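Local structure of iron-sulfur cluster assembly scaffold protein IscU (Streptococcus pyogenes, 1SU0) at residues 90-95 against 134-139; 107-112 against 130-135. The protein probably serves as a scaffold on which iron-sulfur clusters are built with the help of the desulfurase IscS and then passed to recipient proteins. All coordinates share one frame; numbering follows the deposited sequence.

Interaction 1: 90-95 against 134-139; sequences LADIFS and ALKEAI
Segments 90-95 and 134-139 belong to two helices that run in roughly opposite directions, and the nearest CA atoms of the two segments, those of A91 and K136, are 7.7 Å apart. In the alpha+beta fold of the NifU N-terminal domain, the second of these helices, 122-139, lies against the antiparallel sheet. A134 and A138 touch strands 33-36 and 43-50, while L135 and I139 reach A87 one turn back along helix 84-97. K136 makes the contact itself, at the edge where the helix pair meets solvent. Its CG stands beside the backbone N and anti to the carbonyl carbon (chi1 -75°), and from there the chain runs extended, so four methylenes bridge the gap between the helices. The CE methylene comes to rest by the methyl of A91, with A91 CB to K136 CE at 4.0 Å, an apolar contact although K136 ends in a charge. Alanine suits this position because a single methyl directed at the neighbouring helix gives the lysine chain a low surface to lie on. A long, flexible lysine suits the other side, since its methylenes can cover buried carbon while its amino group can remain near the surface, in keeping with a partly exposed residue. The next residue, D92, is exposed, and its side chain crosses that of K136 at about a right angle. D92 OD2 is 4.1 Å from K136 CE. The charges attract without forming a salt bridge, and this long-range pull would be expected to favour the protonated amine and the ionised acid only slightly. No hydrogen bond joins the two segments, so between them the contact rests on dispersion and loose electrostatics. The amino group stops short of the acid, leaving K136 NZ 4.4 Å from D92 OD2.

Interaction 2: 107-112 against 130-135; sequences KELGEA and LAWNAL
W132 pushes the benzene side of its indole out from helix 122-139, and L109 and A112 of the 3-10 segment 107-112 meet its outer end. This is core packing of the NifU N-terminal alpha+beta domain: a connection between two helices folds back against a tryptophan planted on the last of them. The backbones stay well apart, with CA of A112 and CA of W132 10.9 Å from each other, so a residue as long as tryptophan is well suited to fill the gap. A chi1 of -69° swings the ring to the side opposite the carbonyl carbon, and with the ring plane turned roughly perpendicular to the plane through CA, CB and CG (chi2 96°), the indole projects toward the loop. A112 directs its methyl at the rim of the ring, close to the ring plane; being small, it lets the 3-10 segment approach that edge. The leucine comes in obliquely: CD1 of L109 lies 4.4 Å from CH2 of W132, while the same side chain also touches I93 and M97 of helix 84-97. M75 of helix 66-79 adds further cover to the indole. All three contacting residues are buried, and the tryptophan side chain is about 12 Å from the bound zinc. At the indole edge the closest approach of the alanine is A112 CB, 4.5 Å from CZ2 of W132.

After helix 8-19, the three-stranded sheet and helix 66-79, the chain forms helix 84-97, then the connection holding 107-112, and finally helix 122-139, where both contacts finish. Interaction 2 closes the shorter excursion, from the 3-10 segment to the helix; interaction 1 closes a longer one that encloses it, and the two share A134 and L135. Neither crosses the other. They also meet directly: F94 stacks on W132, A91 packs against the same indole, I93 meets L109, and L90 reaches the backbone of E108. Together they join helix 84-97, the returning connection and the sheet-packed helix 122-139.

Interaction 1: 90-95 against 134-139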
loop_
_atom_site.group_PDB
_atom_site.type_symbol
_atom_site.label_atom_id
_atom_site.label_comp_id
_atom_site.label_asym_id
_atom_site.label_seq_id
_atom_site.Cartn_x
_atom_site.Cartn_y
_atom_site.Cartn_z
ATOM N N LEU A 90 -5.190 -7.705 -5.672
ATOM C CA LEU A 90 -5.447 -6.918 -4.483
ATOM C C LEU A 90 -5.357 -5.425 -4.788
ATOM O O LEU A 90 -6.187 -4.637 -4.348
ATOM C CB LEU A 90 -4.443 -7.278 -3.400
ATOM C CG LEU A 90 -4.622 -8.663 -2.807
ATOM C CD1 LEU A 90 -3.522 -8.885 -1.824
ATOM C CD2 LEU A 90 -5.960 -8.782 -2.101
ATOM N N ALA A 91 -4.357 -5.070 -5.586
ATOM C CA ALA A 91 -4.156 -3.718 -6.045
ATOM C C ALA A 91 -5.390 -3.233 -6.762
ATOM O O ALA A 91 -5.878 -2.139 -6.508
ATOM C CB ALA A 91 -2.934 -3.655 -6.956
ATOM N N ASP A 92 -5.913 -4.064 -7.643
ATOM C CA ASP A 92 -7.148 -3.748 -8.320
ATOM C C ASP A 92 -8.291 -3.597 -7.326
ATOM O O ASP A 92 -9.082 -2.686 -7.457
ATOM C CB ASP A 92 -7.466 -4.821 -9.382
ATOM C CG ASP A 92 -6.618 -4.656 -10.656
ATOM O OD1 ASP A 92 -6.941 -5.353 -11.633
ATOM O OD2 ASP A 92 -5.633 -3.870 -10.798
ATOM N N ILE A 93 -8.356 -4.480 -6.331
ATOM C CA ILE A 93 -9.396 -4.427 -5.295
ATOM C C ILE A 93 -9.338 -3.137 -4.486
ATOM O O ILE A 93 -10.358 -2.518 -4.198
ATOM C CB ILE A 93 -9.320 -5.665 -4.343
ATOM C CG1 ILE A 93 -9.851 -6.927 -5.053
ATOM C CG2 ILE A 93 -10.133 -5.454 -3.072
ATOM C CD1 ILE A 93 -9.312 -8.236 -4.469
ATOM N N PHE A 94 -8.136 -2.736 -4.132
ATOM C CA PHE A 94 -7.937 -1.535 -3.352
ATOM C C PHE A 94 -8.346 -0.288 -4.143
ATOM O O PHE A 94 -9.149 0.537 -3.706
ATOM C CB PHE A 94 -6.468 -1.417 -2.964
ATOM C CG PHE A 94 -6.196 -0.245 -2.083
ATOM C CD1 PHE A 94 -6.240 -0.379 -0.717
ATOM C CD2 PHE A 94 -5.952 1.000 -2.624
ATOM C CE1 PHE A 94 -6.025 0.700 0.091
ATOM C CE2 PHE A 94 -5.739 2.068 -1.831
ATOM C CZ PHE A 94 -5.773 1.927 -0.472
ATOM N N SER A 95 -7.751 -0.177 -5.315
ATOM C CA SER A 95 -8.034 0.866 -6.275
ATOM C C SER A 95 -9.532 1.039 -6.520
ATOM O O SER A 95 -10.013 2.167 -6.568
ATOM C CB SER A 95 -7.329 0.527 -7.584
ATOM O OG SER A 95 -7.132 1.692 -8.329
ATOM N N ALA A 134 3.541 1.342 -6.936
ATOM C CA ALA A 134 4.976 1.053 -6.853
ATOM C C ALA A 134 5.151 -0.453 -6.755
ATOM O O ALA A 134 6.188 -0.994 -7.136
ATOM C CB ALA A 134 5.626 1.755 -5.658
ATOM N N LEU A 135 4.128 -1.121 -6.243
ATOM C CA LEU A 135 4.109 -2.563 -6.218
ATOM C C LEU A 135 3.896 -3.085 -7.625
ATOM O O LEU A 135 4.643 -3.946 -8.072
ATOM C CB LEU A 135 3.004 -3.081 -5.293
ATOM C CG LEU A 135 2.919 -4.599 -5.185
ATOM C CD1 LEU A 135 4.263 -5.183 -4.817
ATOM C CD2 LEU A 135 1.888 -4.984 -4.153
ATOM N N LYS A 136 2.879 -2.575 -8.320
ATOM C CA LYS A 136 2.580 -3.010 -9.690
ATOM C C LYS A 136 3.843 -2.994 -10.557
ATOM O O LYS A 136 4.117 -3.931 -11.316
ATOM C CB LYS A 136 1.529 -2.100 -10.321
ATOM C CG LYS A 136 0.088 -2.319 -9.819
ATOM C CD LYS A 136 -0.854 -1.669 -10.816
ATOM C CE LYS A 136 -2.258 -1.514 -10.318
ATOM N NZ LYS A 136 -2.920 -0.484 -11.183
ATOM N N GLU A 137 4.626 -1.928 -10.407
ATOM C CA GLU A 137 5.850 -1.764 -11.169
ATOM C C GLU A 137 6.906 -2.783 -10.751
ATOM O O GLU A 137 7.588 -3.366 -11.612
ATOM C CB GLU A 137 6.396 -0.349 -11.010
ATOM C CG GLU A 137 5.926 0.620 -12.089
ATOM C CD GLU A 137 4.539 1.178 -11.806
ATOM O OE1 GLU A 137 3.599 0.378 -11.535
ATOM O OE2 GLU A 137 4.405 2.430 -11.858
ATOM N N ALA A 138 7.037 -2.990 -9.438
ATOM C CA ALA A 138 8.014 -3.940 -8.886
ATOM C C ALA A 138 7.814 -5.377 -9.388
ATOM O O ALA A 138 8.760 -6.065 -9.770
ATOM C CB ALA A 138 7.988 -3.906 -7.373
ATOM N N ILE A 139 6.572 -5.819 -9.379
ATOM C CA ILE A 139 6.213 -7.158 -9.824
ATOM C C ILE A 139 6.539 -7.301 -11.307
ATOM O O ILE A 139 7.250 -8.235 -11.742
ATOM C CB ILE A 139 4.722 -7.357 -9.564
ATOM C CG1 ILE A 139 4.502 -7.615 -8.073
ATOM C CG2 ILE A 139 4.171 -8.469 -10.404
ATOM C CD1 ILE A 139 3.073 -7.527 -7.640
#

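Interaction 2: 107-112 against 130-135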
loop_
_atom_site.group_PDB
_atom_site.type_symbol
_atom_site.label_atom_id
_atom_site.label_comp_id
_atom_site.label_asym_id
_atom_site.label_seq_id
_atom_site.Cartn_x
_atom_site.Cartn_y
_atom_site.Cartn_z
ATOM N N LYS A 107 -12.030 -7.532 2.259
ATOM C CA LYS A 107 -11.542 -8.254 3.422
ATOM C C LYS A 107 -10.120 -8.758 3.260
ATOM O O LYS A 107 -9.400 -8.839 4.241
ATOM C CB LYS A 107 -12.444 -9.442 3.706
ATOM C CG LYS A 107 -13.757 -9.063 4.393
ATOM C CD LYS A 107 -14.794 -10.169 4.309
ATOM C CE LYS A 107 -14.242 -11.514 4.790
ATOM N NZ LYS A 107 -15.252 -12.636 4.611
ATOM N N GLU A 108 -9.724 -9.100 2.030
ATOM C CA GLU A 108 -8.389 -9.649 1.736
ATOM C C GLU A 108 -7.292 -8.601 1.754
ATOM O O GLU A 108 -6.128 -8.904 1.546
ATOM C CB GLU A 108 -8.388 -10.302 0.354
ATOM C CG GLU A 108 -9.397 -11.419 0.193
ATOM C CD GLU A 108 -9.239 -12.457 1.270
ATOM O OE1 GLU A 108 -8.087 -12.921 1.436
ATOM O OE2 GLU A 108 -10.244 -12.780 1.962
ATOM N N LEU A 109 -7.691 -7.357 1.956
ATOM C CA LEU A 109 -6.801 -6.209 1.995
ATOM C C LEU A 109 -6.275 -6.008 3.401
ATOM O O LEU A 109 -5.344 -5.236 3.600
ATOM C CB LEU A 109 -7.599 -4.971 1.619
ATOM C CG LEU A 109 -7.546 -4.323 0.245
ATOM C CD1 LEU A 109 -7.042 -5.237 -0.796
ATOM C CD2 LEU A 109 -8.907 -3.696 -0.127
ATOM N N GLY A 110 -6.884 -6.695 4.381
ATOM C CA GLY A 110 -6.508 -6.575 5.783
ATOM C C GLY A 110 -6.774 -5.182 6.348
ATOM O O GLY A 110 -7.843 -4.615 6.148
ATOM N N GLU A 111 -5.804 -4.615 7.056
ATOM C CA GLU A 111 -6.039 -3.318 7.682
ATOM C C GLU A 111 -6.167 -2.181 6.662
ATOM O O GLU A 111 -6.786 -1.197 6.959
ATOM C CB GLU A 111 -4.998 -3.010 8.778
ATOM C CG GLU A 111 -5.237 -3.777 10.068
ATOM C CD GLU A 111 -4.076 -3.685 11.049
ATOM O OE1 GLU A 111 -3.306 -2.735 10.959
ATOM O OE2 GLU A 111 -3.916 -4.576 11.897
ATOM N N ALA A 112 -5.600 -2.316 5.468
ATOM C CA ALA A 112 -5.866 -1.394 4.354
ATOM C C ALA A 112 -7.362 -1.209 4.076
ATOM O O ALA A 112 -7.770 -0.248 3.454
ATOM C CB ALA A 112 -5.205 -1.876 3.090
ATOM N N LEU A 130 -0.560 5.210 -4.280
ATOM C CA LEU A 130 0.860 5.314 -4.605
ATOM C C LEU A 130 1.651 4.041 -4.334
ATOM O O LEU A 130 2.372 3.545 -5.199
ATOM C CB LEU A 130 1.496 6.502 -3.850
ATOM C CG LEU A 130 2.990 6.834 -4.077
ATOM C CD1 LEU A 130 3.428 6.795 -5.513
ATOM C CD2 LEU A 130 3.298 8.205 -3.505
ATOM N N ALA A 131 1.521 3.509 -3.132
ATOM C CA ALA A 131 2.243 2.297 -2.753
ATOM C C ALA A 131 1.846 1.120 -3.643
ATOM O O ALA A 131 2.702 0.349 -4.111
ATOM C CB ALA A 131 1.976 1.968 -1.340
ATOM N N TRP A 132 0.547 0.998 -3.879
ATOM C CA TRP A 132 0.044 -0.087 -4.691
ATOM C C TRP A 132 0.644 -0.058 -6.090
ATOM O O TRP A 132 0.993 -1.095 -6.619
ATOM C CB TRP A 132 -1.483 -0.047 -4.728
ATOM C CG TRP A 132 -2.059 -0.384 -3.411
ATOM C CD1 TRP A 132 -2.465 0.495 -2.445
ATOM C CD2 TRP A 132 -2.237 -1.693 -2.868
ATOM N NE1 TRP A 132 -2.894 -0.192 -1.341
ATOM C CE2 TRP A 132 -2.787 -1.538 -1.580
ATOM C CE3 TRP A 132 -2.000 -2.992 -3.347
ATOM C CZ2 TRP A 132 -3.099 -2.625 -0.763
ATOM C CZ3 TRP A 132 -2.301 -4.074 -2.528
ATOM C CH2 TRP A 132 -2.852 -3.883 -1.260
ATOM N N ASN A 133 0.816 1.134 -6.647
ATOM C CA ASN A 133 1.358 1.295 -8.002
ATOM C C ASN A 133 2.859 1.089 -8.046
ATOM O O ASN A 133 3.395 0.685 -9.065
ATOM C CB ASN A 133 0.967 2.662 -8.571
ATOM C CG ASN A 133 -0.553 2.848 -8.646
ATOM O OD1 ASN A 133 -1.039 3.906 -9.031
ATOM N ND2 ASN A 133 -1.305 1.827 -8.223
ATOM N N ALA A 134 3.541 1.342 -6.936
ATOM C CA ALA A 134 4.976 1.053 -6.853
ATOM C C ALA A 134 5.151 -0.453 -6.755
ATOM O O ALA A 134 6.188 -0.994 -7.136
ATOM C CB ALA A 134 5.626 1.755 -5.658
ATOM N N LEU A 135 4.128 -1.121 -6.243
ATOM C CA LEU A 135 4.109 -2.563 -6.218
ATOM C C LEU A 135 3.896 -3.085 -7.625
ATOM O O LEU A 135 4.643 -3.946 -8.072
ATOM C CB LEU A 135 3.004 -3.081 -5.293
ATOM C CG LEU A 135 2.919 -4.599 -5.185
ATOM C CD1 LEU A 135 4.263 -5.183 -4.817
ATOM C CD2 LEU A 135 1.888 -4.984 -4.153
#